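Local atomic coordinates of DNA ligase (Archaeoglobus fulgidus, PDB entry 3GDE), a protein that seals nicks in double-stranded DNA at the expense of ATP, joining 3'-hydroxyl and 5'-phosphate ends, probably in DNA replication, recombination and repair. Residues V46-G51 / L115-V120; E122-I127 / T144-L149. All blocks are in the same frame, centred on the assembly; numbering follows the deposited sequence.

Contact 1 (V46-G51 / L115-V120); sequences VLFITG and LTVRKV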
loop_
_atom_site.group_PDB
_atom_site.type_symbol
_atom_site.label_atom_id
_atom_site.label_comp_id
_atom_site.label_asym_id
_atom_site.label_seq_id
_atom_site.Cartn_x
_atom_site.Cartn_y
_atom_site.Cartn_z
ATOM N N VAL A 46 -9.892 10.022 -11.174
ATOM C CA VAL A 46 -10.063 8.787 -10.422
ATOM C C VAL A 46 -8.865 8.559 -9.484
ATOM O O VAL A 46 -9.042 8.270 -8.294
ATOM C CB VAL A 46 -10.335 7.562 -11.344
ATOM C CG1 VAL A 46 -10.239 6.262 -10.563
ATOM C CG2 VAL A 46 -11.716 7.682 -11.980
ATOM N N LEU A 47 -7.658 8.713 -10.024
ATOM C CA LEU A 47 -6.451 8.696 -9.206
ATOM C C LEU A 47 -6.487 9.783 -8.136
ATOM O O LEU A 47 -6.456 9.469 -6.944
ATOM C CB LEU A 47 -5.191 8.803 -10.069
ATOM C CG LEU A 47 -4.557 7.459 -10.442
ATOM C CD1 LEU A 47 -5.434 6.664 -11.392
ATOM C CD2 LEU A 47 -3.142 7.633 -11.019
ATOM N N PHE A 48 -6.590 11.042 -8.564
ATOM C CA PHE A 48 -6.518 12.192 -7.660
ATOM C C PHE A 48 -7.490 12.146 -6.470
ATOM O O PHE A 48 -7.113 12.499 -5.355
ATOM C CB PHE A 48 -6.668 13.521 -8.420
ATOM C CG PHE A 48 -5.534 13.816 -9.383
ATOM C CD1 PHE A 48 -4.463 12.940 -9.526
ATOM C CD2 PHE A 48 -5.534 14.987 -10.126
ATOM C CE1 PHE A 48 -3.425 13.216 -10.410
ATOM C CE2 PHE A 48 -4.502 15.277 -11.001
ATOM C CZ PHE A 48 -3.449 14.389 -11.157
ATOM N N ILE A 49 -8.726 11.701 -6.690
ATOM C CA ILE A 49 -9.697 11.648 -5.588
ATOM C C ILE A 49 -9.292 10.642 -4.491
ATOM O O ILE A 49 -9.685 10.794 -3.323
ATOM C CB ILE A 49 -11.152 11.413 -6.095
ATOM C CG1 ILE A 49 -12.172 11.705 -4.988
ATOM C CG2 ILE A 49 -11.317 9.999 -6.657
ATOM C CD1 ILE A 49 -13.609 11.888 -5.495
ATOM N N THR A 50 -8.493 9.641 -4.867
ATOM C CA THR A 50 -7.995 8.643 -3.914
ATOM C C THR A 50 -6.693 9.060 -3.226
ATOM O O THR A 50 -6.104 8.264 -2.498
ATOM C CB THR A 50 -7.784 7.256 -4.568
ATOM O OG1 THR A 50 -6.852 7.368 -5.648
ATOM C CG2 THR A 50 -9.093 6.696 -5.094
ATOM N N GLY A 51 -6.246 10.294 -3.468
ATOM C CA GLY A 51 -4.967 10.772 -2.949
ATOM C C GLY A 51 -3.743 10.184 -3.624
ATOM O O GLY A 51 -2.664 10.182 -3.039
ATOM N N LEU A 115 -5.939 26.284 -12.752
ATOM C CA LEU A 115 -5.169 25.523 -13.730
ATOM C C LEU A 115 -5.857 24.237 -14.072
ATOM O O LEU A 115 -6.685 23.754 -13.322
ATOM C CB LEU A 115 -3.708 25.265 -13.331
ATOM C CG LEU A 115 -3.191 24.891 -11.945
ATOM C CD1 LEU A 115 -2.875 26.162 -11.209
ATOM C CD2 LEU A 115 -4.098 23.974 -11.133
ATOM N N THR A 116 -5.510 23.719 -15.240
ATOM C CA THR A 116 -6.109 22.513 -15.760
ATOM C C THR A 116 -5.531 21.307 -15.050
ATOM O O THR A 116 -4.385 21.327 -14.582
ATOM C CB THR A 116 -5.876 22.379 -17.289
ATOM O OG1 THR A 116 -4.476 22.235 -17.554
ATOM C CG2 THR A 116 -6.415 23.605 -18.030
ATOM N N VAL A 117 -6.338 20.260 -14.971
ATOM C CA VAL A 117 -5.879 18.972 -14.501
ATOM C C VAL A 117 -4.691 18.530 -15.367
ATOM O O VAL A 117 -3.745 17.913 -14.876
ATOM C CB VAL A 117 -7.031 17.947 -14.560
ATOM C CG1 VAL A 117 -6.571 16.564 -14.106
ATOM C CG2 VAL A 117 -8.215 18.444 -13.718
ATOM N N ARG A 118 -4.734 18.875 -16.651
ATOM C CA ARG A 118 -3.669 18.512 -17.576
ATOM C C ARG A 118 -2.335 19.151 -17.168
ATOM O O ARG A 118 -1.318 18.463 -17.102
ATOM C CB ARG A 118 -4.063 18.874 -19.017
ATOM C CG ARG A 118 -3.399 17.991 -20.092
ATOM C CD ARG A 118 -4.170 16.673 -20.398
ATOM N NE ARG A 118 -5.175 16.335 -19.384
ATOM C CZ ARG A 118 -4.994 15.496 -18.363
ATOM N NH1 ARG A 118 -3.832 14.865 -18.191
ATOM N NH2 ARG A 118 -5.987 15.297 -17.506
ATOM N N LYS A 119 -2.353 20.451 -16.871
ATOM C CA LYS A 119 -1.174 21.143 -16.351
ATOM C C LYS A 119 -0.667 20.575 -15.018
ATOM O O LYS A 119 0.548 20.445 -14.827
ATOM C CB LYS A 119 -1.410 22.648 -16.208
ATOM C CG LYS A 119 -0.104 23.450 -16.185
ATOM C CD LYS A 119 -0.149 24.604 -15.204
ATOM C CE LYS A 119 0.491 25.850 -15.817
ATOM N NZ LYS A 119 -0.546 26.671 -16.556
ATOM N N VAL A 120 -1.584 20.245 -14.109
ATOM C CA VAL A 120 -1.220 19.596 -12.840
ATOM C C VAL A 120 -0.479 18.276 -13.096
ATOM O O VAL A 120 0.585 18.032 -12.543
ATOM C CB VAL A 120 -2.456 19.346 -11.928
ATOM C CG1 VAL A 120 -2.084 18.479 -10.739
ATOM C CG2 VAL A 120 -3.031 20.665 -11.445
#
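Phe48 meets Val117 and Val120 in a small, wholly apolar contact that buries 104 Å² between the two segments. One ring atom does the touching: Phe48 CE2 lies 3.9 Å from Val117 CG1 and 4.0 Å from Val120 CG1. The ring meets both methyls obliquely, and the phenylalanine and valine side chains run past each other in opposite directions. Each valine offers CG1, the branch anti to its backbone N (chi1 178° for Val117), while CG2 turns beside that nitrogen. The valines are three residues apart on helix 117-129, about one turn, and their CG1 methyls therefore reach the same ring atom. The contact joins helix 39-49 to the first turn of helix 117-129 in the all-helical N-terminal region of the ligase, and Phe6 and Phe9 of helix 6-16 extend the apolar cluster on the Phe48 side. Polar interactions flank it. Thr116 is the N-cap of helix 117-129: its OG1 accepts from Lys119 N at 2.9 Å with a nearly straight N-H...O angle of 164°. The guanidinium of Arg118, through NH2, forms salt bridges with Asp41 and Asp44, a second link to helix 39-49.

Contact 2 (E122-I127 / T144-L149); sequences ETFDEI and TGLYGL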
loop_
_atom_site.group_PDB
_atom_site.type_symbol
_atom_site.label_atom_id
_atom_site.label_comp_id
_atom_site.label_asym_id
_atom_site.label_seq_id
_atom_site.Cartn_x
_atom_site.Cartn_y
_atom_site.Cartn_z
ATOM N N GLU A 122 1.092 17.359 -15.881
ATOM C CA GLU A 122 2.370 17.623 -16.571
ATOM C C GLU A 122 3.446 18.093 -15.599
ATOM O O GLU A 122 4.569 17.606 -15.643
ATOM C CB GLU A 122 2.215 18.669 -17.688
ATOM C CG GLU A 122 1.071 18.418 -18.671
ATOM C CD GLU A 122 1.410 17.460 -19.817
ATOM O OE1 GLU A 122 0.593 17.409 -20.770
ATOM O OE2 GLU A 122 2.467 16.767 -19.778
ATOM N N THR A 123 3.085 19.036 -14.731
ATOM C CA THR A 123 3.978 19.549 -13.692
ATOM C C THR A 123 4.430 18.436 -12.733
ATOM O O THR A 123 5.618 18.348 -12.395
ATOM C CB THR A 123 3.291 20.679 -12.903
ATOM O OG1 THR A 123 2.734 21.616 -13.834
ATOM C CG2 THR A 123 4.286 21.387 -11.977
ATOM N N PHE A 124 3.477 17.593 -12.315
ATOM C CA PHE A 124 3.770 16.389 -11.503
ATOM C C PHE A 124 4.734 15.418 -12.183
ATOM O O PHE A 124 5.682 14.941 -11.547
ATOM C CB PHE A 124 2.486 15.653 -11.105
ATOM C CG PHE A 124 1.728 16.301 -9.967
ATOM C CD1 PHE A 124 0.501 15.798 -9.563
ATOM C CD2 PHE A 124 2.232 17.425 -9.314
ATOM C CE1 PHE A 124 -0.207 16.379 -8.502
ATOM C CE2 PHE A 124 1.524 18.020 -8.268
ATOM C CZ PHE A 124 0.306 17.489 -7.862
ATOM N N ASP A 125 4.493 15.121 -13.465
ATOM C CA ASP A 125 5.370 14.224 -14.224
ATOM C C ASP A 125 6.798 14.769 -14.338
ATOM O O ASP A 125 7.760 14.004 -14.227
ATOM C CB ASP A 125 4.783 13.888 -15.603
ATOM C CG ASP A 125 3.574 12.936 -15.523
ATOM O OD1 ASP A 125 3.209 12.472 -14.420
ATOM O OD2 ASP A 125 2.990 12.640 -16.582
ATOM N N GLU A 126 6.942 16.086 -14.529
ATOM C CA GLU A 126 8.265 16.701 -14.495
ATOM C C GLU A 126 8.925 16.595 -13.115
ATOM O O GLU A 126 10.079 16.201 -13.022
ATOM C CB GLU A 126 8.252 18.163 -14.935
ATOM C CG GLU A 126 9.671 18.726 -14.811
ATOM C CD GLU A 126 9.871 20.123 -15.338
ATOM O OE1 GLU A 126 11.033 20.568 -15.263
ATOM O OE2 GLU A 126 8.904 20.772 -15.803
ATOM N N ILE A 127 8.194 16.961 -12.060
ATOM C CA ILE A 127 8.684 16.847 -10.692
ATOM C C ILE A 127 9.195 15.440 -10.372
ATOM O O ILE A 127 10.299 15.297 -9.852
ATOM C CB ILE A 127 7.618 17.316 -9.648
ATOM C CG1 ILE A 127 7.481 18.843 -9.677
ATOM C CG2 ILE A 127 8.000 16.862 -8.255
ATOM C CD1 ILE A 127 6.207 19.405 -8.998
ATOM N N THR A 144 6.031 26.182 -6.663
ATOM C CA THR A 144 5.840 27.638 -6.536
ATOM C C THR A 144 5.098 28.244 -7.733
ATOM O O THR A 144 4.251 29.124 -7.564
ATOM C CB THR A 144 7.207 28.359 -6.379
ATOM O OG1 THR A 144 7.826 27.955 -5.156
ATOM C CG2 THR A 144 7.066 29.899 -6.388
ATOM N N GLY A 145 5.422 27.771 -8.934
ATOM C CA GLY A 145 4.737 28.202 -10.133
ATOM C C GLY A 145 3.289 27.768 -10.142
ATOM O O GLY A 145 2.422 28.496 -10.636
ATOM N N LEU A 146 3.026 26.584 -9.588
ATOM C CA LEU A 146 1.686 26.022 -9.546
ATOM C C LEU A 146 0.813 26.762 -8.518
ATOM O O LEU A 146 -0.341 27.111 -8.799
ATOM C CB LEU A 146 1.775 24.529 -9.218
ATOM C CG LEU A 146 0.896 23.511 -9.942
ATOM C CD1 LEU A 146 1.021 23.617 -11.478
ATOM C CD2 LEU A 146 1.253 22.105 -9.464
ATOM N N TYR A 147 1.374 27.019 -7.337
ATOM C CA TYR A 147 0.673 27.776 -6.294
ATOM C C TYR A 147 0.398 29.224 -6.697
ATOM O O TYR A 147 -0.583 29.810 -6.252
ATOM C CB TYR A 147 1.463 27.768 -4.979
ATOM C CG TYR A 147 1.328 26.522 -4.144
ATOM C CD1 TYR A 147 2.457 25.818 -3.734
ATOM C CD2 TYR A 147 0.071 26.049 -3.742
ATOM C CE1 TYR A 147 2.346 24.657 -2.937
ATOM C CE2 TYR A 147 -0.057 24.896 -2.958
ATOM C CZ TYR A 147 1.085 24.212 -2.559
ATOM O OH TYR A 147 0.980 23.079 -1.778
ATOM N N GLY A 148 1.276 29.801 -7.517
ATOM C CA GLY A 148 1.066 31.142 -8.069
ATOM C C GLY A 148 -0.106 31.251 -9.037
ATOM O O GLY A 148 -0.658 32.330 -9.217
ATOM N N LEU A 149 -0.492 30.139 -9.651
ATOM C CA LEU A 149 -1.587 30.113 -10.637
ATOM C C LEU A 149 -2.909 29.545 -10.099
ATOM O O LEU A 149 -3.955 29.676 -10.746
ATOM C CB LEU A 149 -1.163 29.305 -11.864
ATOM C CG LEU A 149 -0.467 29.890 -13.096
ATOM C CD1 LEU A 149 -0.030 31.333 -12.974
ATOM C CD2 LEU A 149 0.705 28.995 -13.458
#
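Thr123 and Leu146 mark the closest backbone approach, their CA atoms 8.0 Å apart, on two helical segments that run in roughly opposite directions. They belong to helices 117-129 and 135-149, successive in the chain and joined by a short connection, and so form an antiparallel alpha-helical hairpin within the N-terminal region of the ligase. The segments bury 116 Å² between them, without a hydrogen bond across.

Leu146 carries the contact, its forked end reaching toward Thr123 tip to tip. The CD1 branch sits against the hydroxyl, CB and methyl of Thr123, coming within 4.0 Å of Thr123 CB; the CD2 branch meets the methyl, 4.0 Å from Thr123 CG2. The leucine adopts a chi1 of -138°, about 40° from the anti position. On the other helix, Thr123 places CG2 anti to its backbone N and OG1 beside that N (chi1 -49°), and both branches meet the leucine fork. The hydroxyl is satisfied within its own helix by bonding to Lys119 O one turn earlier, so it can lie against a methyl while keeping a polar partner.

Phe124, next in the chain, bears on the same leucine from an adjoining side of the helix. It leaves its backbone across the contact rather than at it, but the ring's far end swings nearer, and Leu146 CD2 meets it obliquely, with 4.3 Å to Phe124 CE2. Leu161 and Ile162 of helix 152-162 also touch this ring. Further along the hairpin, Ile127 packs on Leu142 and Leu143, and Glu126 OE1 forms a salt bridge with Arg138 NH1. At the leucine fork the shortest approach is that of Leu146 CD1 to Thr123 OG1, 3.5 Å.

How the contacts relate
Helix 117-129 serves both contacts: its first turn meets helix 39-49 in contact 1, and its later turns face helix 135-149 in contact 2. The contact centres are about 12 Å apart, and the segments themselves touch. Leu115 CD1 packs at 3.6 Å against Leu146 O, while the aliphatic part of Lys119 runs beside helix 135-149, with Lys119 CD 4.0 Å from Leu146 CD1. Both segments of contact 1 precede those of contact 2 in the sequence, and all four belong to the N-terminal DNA-ligase region, away from the predicted ATP-binding residues and from Lys252, the predicted site of the AMP-lysine intermediate.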